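Local coordinates for Protein/nucleic acid deglycase 2 (Escherichia coli, PDB 1OI4) that catalyses the deglycation of proteins and nucleotides modified by glyoxal or methylglyoxal, releasing the repaired protein with glycolate or lactate, at residues A[27-32]-A[108-113]; A[130-135]-A[150-155]. All coordinates share one frame; numbering follows the deposited sequence.

Contact 1 (A[27-32]-A[108-113]); sequences AVLITD and VTFTRD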
loop_
_atom_site.group_PDB
_atom_site.type_symbol
_atom_site.label_atom_id
_atom_site.label_comp_id
_atom_site.label_asym_id
_atom_site.label_seq_id
_atom_site.Cartn_x
_atom_site.Cartn_y
_atom_site.Cartn_z
ATOM N N ALA A 27 -6.543 -18.931 -7.758
ATOM C CA ALA A 27 -7.303 -18.036 -6.897
ATOM C C ALA A 27 -6.712 -16.639 -7.037
ATOM O O ALA A 27 -5.506 -16.491 -7.250
ATOM C CB ALA A 27 -7.218 -18.499 -5.436
ATOM N N VAL A 28 -7.560 -15.621 -6.925
ATOM C CA VAL A 28 -7.101 -14.243 -7.025
ATOM C C VAL A 28 -7.742 -13.404 -5.917
ATOM O O VAL A 28 -8.968 -13.292 -5.844
ATOM C CB VAL A 28 -7.475 -13.614 -8.396
ATOM C CG1 VAL A 28 -6.772 -12.279 -8.564
ATOM C CG2 VAL A 28 -7.092 -14.552 -9.532
ATOM N N LEU A 29 -6.921 -12.847 -5.036
ATOM C CA LEU A 29 -7.446 -12.003 -3.967
ATOM C C LEU A 29 -7.434 -10.623 -4.600
ATOM O O LEU A 29 -6.375 -10.071 -4.881
ATOM C CB LEU A 29 -6.543 -12.068 -2.730
ATOM C CG LEU A 29 -6.371 -13.483 -2.159
ATOM C CD1 LEU A 29 -5.599 -13.425 -0.848
ATOM C CD2 LEU A 29 -7.749 -14.133 -1.952
ATOM N N ILE A 30 -8.616 -10.065 -4.835
ATOM C CA ILE A 30 -8.675 -8.788 -5.516
ATOM C C ILE A 30 -9.855 -7.918 -5.101
ATOM O O ILE A 30 -10.969 -8.409 -4.919
ATOM C CB ILE A 30 -8.704 -9.054 -7.053
ATOM C CG1 ILE A 30 -8.685 -7.748 -7.850
ATOM C CG2 ILE A 30 -9.924 -9.899 -7.401
ATOM C CD1 ILE A 30 -10.003 -7.004 -7.865
ATOM N N THR A 31 -9.596 -6.624 -4.938
ATOM C CA THR A 31 -10.647 -5.678 -4.580
ATOM C C THR A 31 -10.440 -4.386 -5.365
ATOM O O THR A 31 -9.594 -4.326 -6.256
ATOM C CB THR A 31 -10.655 -5.374 -3.064
ATOM O OG1 THR A 31 -11.860 -4.677 -2.727
ATOM C CG2 THR A 31 -9.456 -4.515 -2.677
ATOM N N ASP A 32 -11.210 -3.357 -5.035
ATOM C CA ASP A 32 -11.115 -2.077 -5.726
ATOM C C ASP A 32 -9.726 -1.442 -5.758
ATOM O O ASP A 32 -8.950 -1.542 -4.803
ATOM C CB ASP A 32 -12.098 -1.084 -5.109
ATOM C CG ASP A 32 -13.540 -1.526 -5.263
ATOM O OD1 ASP A 32 -13.991 -1.688 -6.421
ATOM O OD2 ASP A 32 -14.215 -1.710 -4.230
ATOM N N VAL A 108 -5.273 -12.397 4.950
ATOM C CA VAL A 108 -3.913 -12.632 5.406
ATOM C C VAL A 108 -3.738 -14.114 5.721
ATOM O O VAL A 108 -2.729 -14.718 5.360
ATOM C CB VAL A 108 -3.592 -11.794 6.664
ATOM C CG1 VAL A 108 -2.156 -12.054 7.118
ATOM C CG2 VAL A 108 -3.783 -10.317 6.359
ATOM N N THR A 109 -4.735 -14.692 6.386
ATOM C CA THR A 109 -4.706 -16.106 6.745
ATOM C C THR A 109 -4.746 -16.987 5.494
ATOM O O THR A 109 -4.057 -18.009 5.418
ATOM C CB THR A 109 -5.897 -16.461 7.672
ATOM O OG1 THR A 109 -5.649 -15.927 8.980
ATOM C CG2 THR A 109 -6.081 -17.973 7.771
ATOM N N PHE A 110 -5.548 -16.586 4.513
ATOM C CA PHE A 110 -5.659 -17.333 3.265
ATOM C C PHE A 110 -4.291 -17.347 2.583
ATOM O O PHE A 110 -3.806 -18.397 2.146
ATOM C CB PHE A 110 -6.677 -16.666 2.339
ATOM C CG PHE A 110 -6.952 -17.438 1.078
ATOM C CD1 PHE A 110 -7.985 -18.369 1.028
ATOM C CD2 PHE A 110 -6.173 -17.239 -0.056
ATOM C CE1 PHE A 110 -8.240 -19.090 -0.136
ATOM C CE2 PHE A 110 -6.419 -17.956 -1.225
ATOM C CZ PHE A 110 -7.457 -18.884 -1.264
ATOM N N THR A 111 -3.674 -16.171 2.503
ATOM C CA THR A 111 -2.370 -16.032 1.880
ATOM C C THR A 111 -1.323 -16.874 2.611
ATOM O O THR A 111 -0.538 -17.580 1.980
ATOM C CB THR A 111 -1.910 -14.557 1.872
ATOM O OG1 THR A 111 -2.887 -13.752 1.197
ATOM C CG2 THR A 111 -0.568 -14.423 1.154
ATOM N N ARG A 112 -1.323 -16.800 3.940
ATOM C CA ARG A 112 -0.370 -17.547 4.756
ATOM C C ARG A 112 -0.492 -19.052 4.545
ATOM O O ARG A 112 0.496 -19.734 4.272
ATOM C CB ARG A 112 -0.584 -17.230 6.239
ATOM C CG ARG A 112 0.319 -18.017 7.183
ATOM C CD ARG A 112 -0.042 -17.767 8.648
ATOM N NE ARG A 112 0.165 -16.372 9.019
ATOM C CZ ARG A 112 -0.794 -15.551 9.437
ATOM N NH1 ARG A 112 -0.497 -14.294 9.747
ATOM N NH2 ARG A 112 -2.043 -15.984 9.546
ATOM N N ASP A 113 -1.709 -19.561 4.690
ATOM C CA ASP A 113 -1.969 -20.982 4.518
ATOM C C ASP A 113 -1.649 -21.456 3.112
ATOM O O ASP A 113 -1.126 -22.558 2.931
ATOM C CB ASP A 113 -3.428 -21.289 4.837
ATOM C CG ASP A 113 -3.743 -21.130 6.306
ATOM O OD1 ASP A 113 -4.915 -21.335 6.682
ATOM O OD2 ASP A 113 -2.821 -20.800 7.083
#
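A27 and L29 of strand 25-29 meet F110 and T111 of helix 105-116 where that helix packs on the mixed, mostly parallel sheet of the DJ-1/PfpI alpha/beta fold. The local axes of strand 27-29 and helix 108-113 pass 10.7 Å apart, and the chains run in broadly opposed directions, at 141°. L29 carries most of the contact. Its CG sits anti to the carbonyl carbon (chi1 -59°), which turns the branched end of L29 toward the helix. There both methyls share one side of the F110 ring: L29 CD1 lies 3.9 Å from F110 CD2, and L29 CD2 sits 4.0 Å from the same ring carbon, close to CE2 as well. The leucine comes at the ring at a slant.

F110 swings its ring along the strand toward A27 because CG stands opposite the backbone N (chi1 -175°), and its far end, CZ, comes 4.2 Å from A27 CB. One aromatic ring thus spans two inward-facing strand residues. T111 adds a closer touch, its OG1 lying 3.4 Å from L29 CD1. That hydroxyl is hydrogen-bonded to F107 O one turn back, so its polar need is met inside the helix even against an apolar methyl. Putting an alanine at L29 would remove both methyls and would probably open a gap on the strand side of F110 and T111, where CD1 had touched both, and leave the ring less firmly held.

I56 and L90 from the flanking strands 52-57 and 89-92 also touch A27 and L29, while P84 and F87 pack on F110 and helix 128-134 borders T111.

Contact 2 (A[130-135]-A[150-155]); sequences LLISAD and IDVKNA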
loop_
_atom_site.group_PDB
_atom_site.type_symbol
_atom_site.label_atom_id
_atom_site.label_comp_id
_atom_site.label_asym_id
_atom_site.label_seq_id
_atom_site.Cartn_x
_atom_site.Cartn_y
_atom_site.Cartn_z
ATOM N N LEU A 130 0.684 -8.519 0.839
ATOM C CA LEU A 130 -0.089 -9.560 1.501
ATOM C C LEU A 130 0.842 -10.652 2.029
ATOM O O LEU A 130 0.577 -11.252 3.071
ATOM C CB LEU A 130 -1.148 -10.130 0.546
ATOM C CG LEU A 130 -2.432 -9.279 0.533
ATOM C CD1 LEU A 130 -3.326 -9.613 -0.649
ATOM C CD2 LEU A 130 -3.176 -9.509 1.837
ATOM N N LEU A 131 1.943 -10.884 1.317
ATOM C CA LEU A 131 2.933 -11.874 1.727
ATOM C C LEU A 131 3.623 -11.361 2.990
ATOM O O LEU A 131 3.954 -12.133 3.886
ATOM C CB LEU A 131 3.963 -12.090 0.615
ATOM C CG LEU A 131 3.441 -12.709 -0.684
ATOM C CD1 LEU A 131 4.557 -12.765 -1.715
ATOM C CD2 LEU A 131 2.906 -14.105 -0.408
ATOM N N ILE A 132 3.841 -10.051 3.052
ATOM C CA ILE A 132 4.451 -9.447 4.234
ATOM C C ILE A 132 3.511 -9.658 5.418
ATOM O O ILE A 132 3.921 -10.146 6.468
ATOM C CB ILE A 132 4.668 -7.925 4.057
ATOM C CG1 ILE A 132 5.838 -7.667 3.107
ATOM C CG2 ILE A 132 4.924 -7.268 5.411
ATOM C CD1 ILE A 132 6.081 -6.190 2.827
ATOM N N SER A 133 2.243 -9.301 5.231
ATOM C CA SER A 133 1.248 -9.434 6.288
ATOM C C SER A 133 1.097 -10.877 6.778
ATOM O O SER A 133 0.858 -11.118 7.968
ATOM C CB SER A 133 -0.102 -8.901 5.807
ATOM O OG SER A 133 -0.024 -7.513 5.523
ATOM N N ALA A 134 1.223 -11.834 5.863
ATOM C CA ALA A 134 1.115 -13.239 6.232
ATOM C C ALA A 134 2.410 -13.650 6.936
ATOM O O ALA A 134 2.475 -14.694 7.585
ATOM C CB ALA A 134 0.891 -14.094 4.985
ATOM N N ASP A 135 3.431 -12.803 6.791
ATOM C CA ASP A 135 4.751 -13.003 7.379
ATOM C C ASP A 135 5.353 -14.348 6.983
ATOM O O ASP A 135 5.746 -15.145 7.835
ATOM C CB ASP A 135 4.671 -12.871 8.903
ATOM C CG ASP A 135 6.041 -12.801 9.556
ATOM O OD1 ASP A 135 6.944 -12.155 8.987
ATOM O OD2 ASP A 135 6.212 -13.381 10.644
ATOM N N ILE A 150 11.561 -1.308 1.127
ATOM C CA ILE A 150 11.978 -1.238 2.521
ATOM C C ILE A 150 11.141 -2.169 3.417
ATOM O O ILE A 150 11.669 -2.779 4.349
ATOM C CB ILE A 150 11.890 0.229 3.049
ATOM C CG1 ILE A 150 12.333 0.300 4.511
ATOM C CG2 ILE A 150 10.457 0.749 2.929
ATOM C CD1 ILE A 150 13.773 -0.044 4.743
ATOM N N ASP A 151 9.845 -2.286 3.135
ATOM C CA ASP A 151 8.976 -3.154 3.937
ATOM C C ASP A 151 9.293 -4.629 3.705
ATOM O O ASP A 151 9.243 -5.438 4.629
ATOM C CB ASP A 151 7.499 -2.910 3.615
ATOM C CG ASP A 151 7.056 -1.494 3.926
ATOM O OD1 ASP A 151 7.504 -0.936 4.952
ATOM O OD2 ASP A 151 6.244 -0.945 3.151
ATOM N N VAL A 152 9.602 -4.972 2.460
ATOM C CA VAL A 152 9.944 -6.343 2.100
ATOM C C VAL A 152 11.229 -6.748 2.822
ATOM O O VAL A 152 11.333 -7.858 3.345
ATOM C CB VAL A 152 10.118 -6.468 0.564
ATOM C CG1 VAL A 152 10.851 -7.746 0.208
ATOM C CG2 VAL A 152 8.748 -6.442 -0.102
ATOM N N LYS A 153 12.195 -5.834 2.868
ATOM C CA LYS A 153 13.466 -6.095 3.547
ATOM C C LYS A 153 13.258 -6.184 5.059
ATOM O O LYS A 153 13.849 -7.035 5.729
ATOM C CB LYS A 153 14.479 -4.993 3.228
ATOM C CG LYS A 153 14.915 -4.963 1.774
ATOM C CD LYS A 153 15.976 -3.908 1.532
ATOM C CE LYS A 153 16.472 -3.966 0.093
ATOM N NZ LYS A 153 17.433 -2.871 -0.199
ATOM N N ASN A 154 12.419 -5.304 5.595
ATOM C CA ASN A 154 12.131 -5.311 7.022
ATOM C C ASN A 154 11.437 -6.615 7.405
ATOM O O ASN A 154 11.463 -7.023 8.563
ATOM C CB ASN A 154 11.245 -4.113 7.395
ATOM C CG ASN A 154 12.045 -2.821 7.583
ATOM O OD1 ASN A 154 11.476 -1.733 7.691
ATOM N ND2 ASN A 154 13.368 -2.945 7.630
ATOM N N ALA A 155 10.823 -7.265 6.422
ATOM C CA ALA A 155 10.121 -8.525 6.650
ATOM C C ALA A 155 11.079 -9.717 6.571
ATOM O O ALA A 155 10.652 -10.870 6.605
ATOM C CB ALA A 155 8.980 -8.684 5.629
HETATM O O HOH W 1 8.257 -12.544 6.528
#
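The flat peptide group joining D151 to V152 has the end of I132 lying over one face: I132 CD1 is 3.7 Å from D151 C and equally near V152 N, almost straight above the plane. The carboxylate of D151 turns away from I132, and its OD2 forms a salt bridge with R102 of the second subunit. This is helix-helix packing in the DJ-1/PfpI fold, between helix 128-134 and helix 149-154, and it forms part of the subunit interface.

I132 carries the contact. Its side chain leaves the helix with CG1 opposite the carbonyl carbon (chi1 -74°) and then runs extended (chi2 177°), which puts CD1 against the other helix. The same methyl touches D151 CB at 3.7 Å, the two side chains crossing at about a right angle, and V152 CG2 at 4.0 Å. Nearer the root of the side chain, I132 CG1 rests 4.2 Å from A155 CB; these two residues have the nearest CA atoms across the segments, 6.2 Å apart. I132 also touches D151 of the second subunit, and D151 touches I132 of that subunit.

Both helices finish at this contact. Helix 128-134 closes in a Schellman motif, with D135 at positive phi and its N bonded to I132 O, and helix 149-154 gives way at A155. A single water ties the two ends together, donating one hydrogen bond of 2.8 Å to D135 OD1 and another of 2.9 Å to A155 O.

Overall arrangement
Contact 1 and contact 2 follow one another along the chain, their centres 15 Å apart, and they touch through helices 105-116 and 128-134. The end of the second helix is held by the first: R112 NE probably hydrogen-bonds to A134 O at 3.2 Å, and V108 CG1 packs 3.6 Å from A134 CA. T111 CG2 packs 3.8 Å from L131 CD2. The packing continues from the sheet, through helices 105-116 and 128-134, to the subunit interface. Contact 1 lies away from the active site, while in contact 2 the V152 side chain is about 11 Å from that of C125, the probable nucleophile.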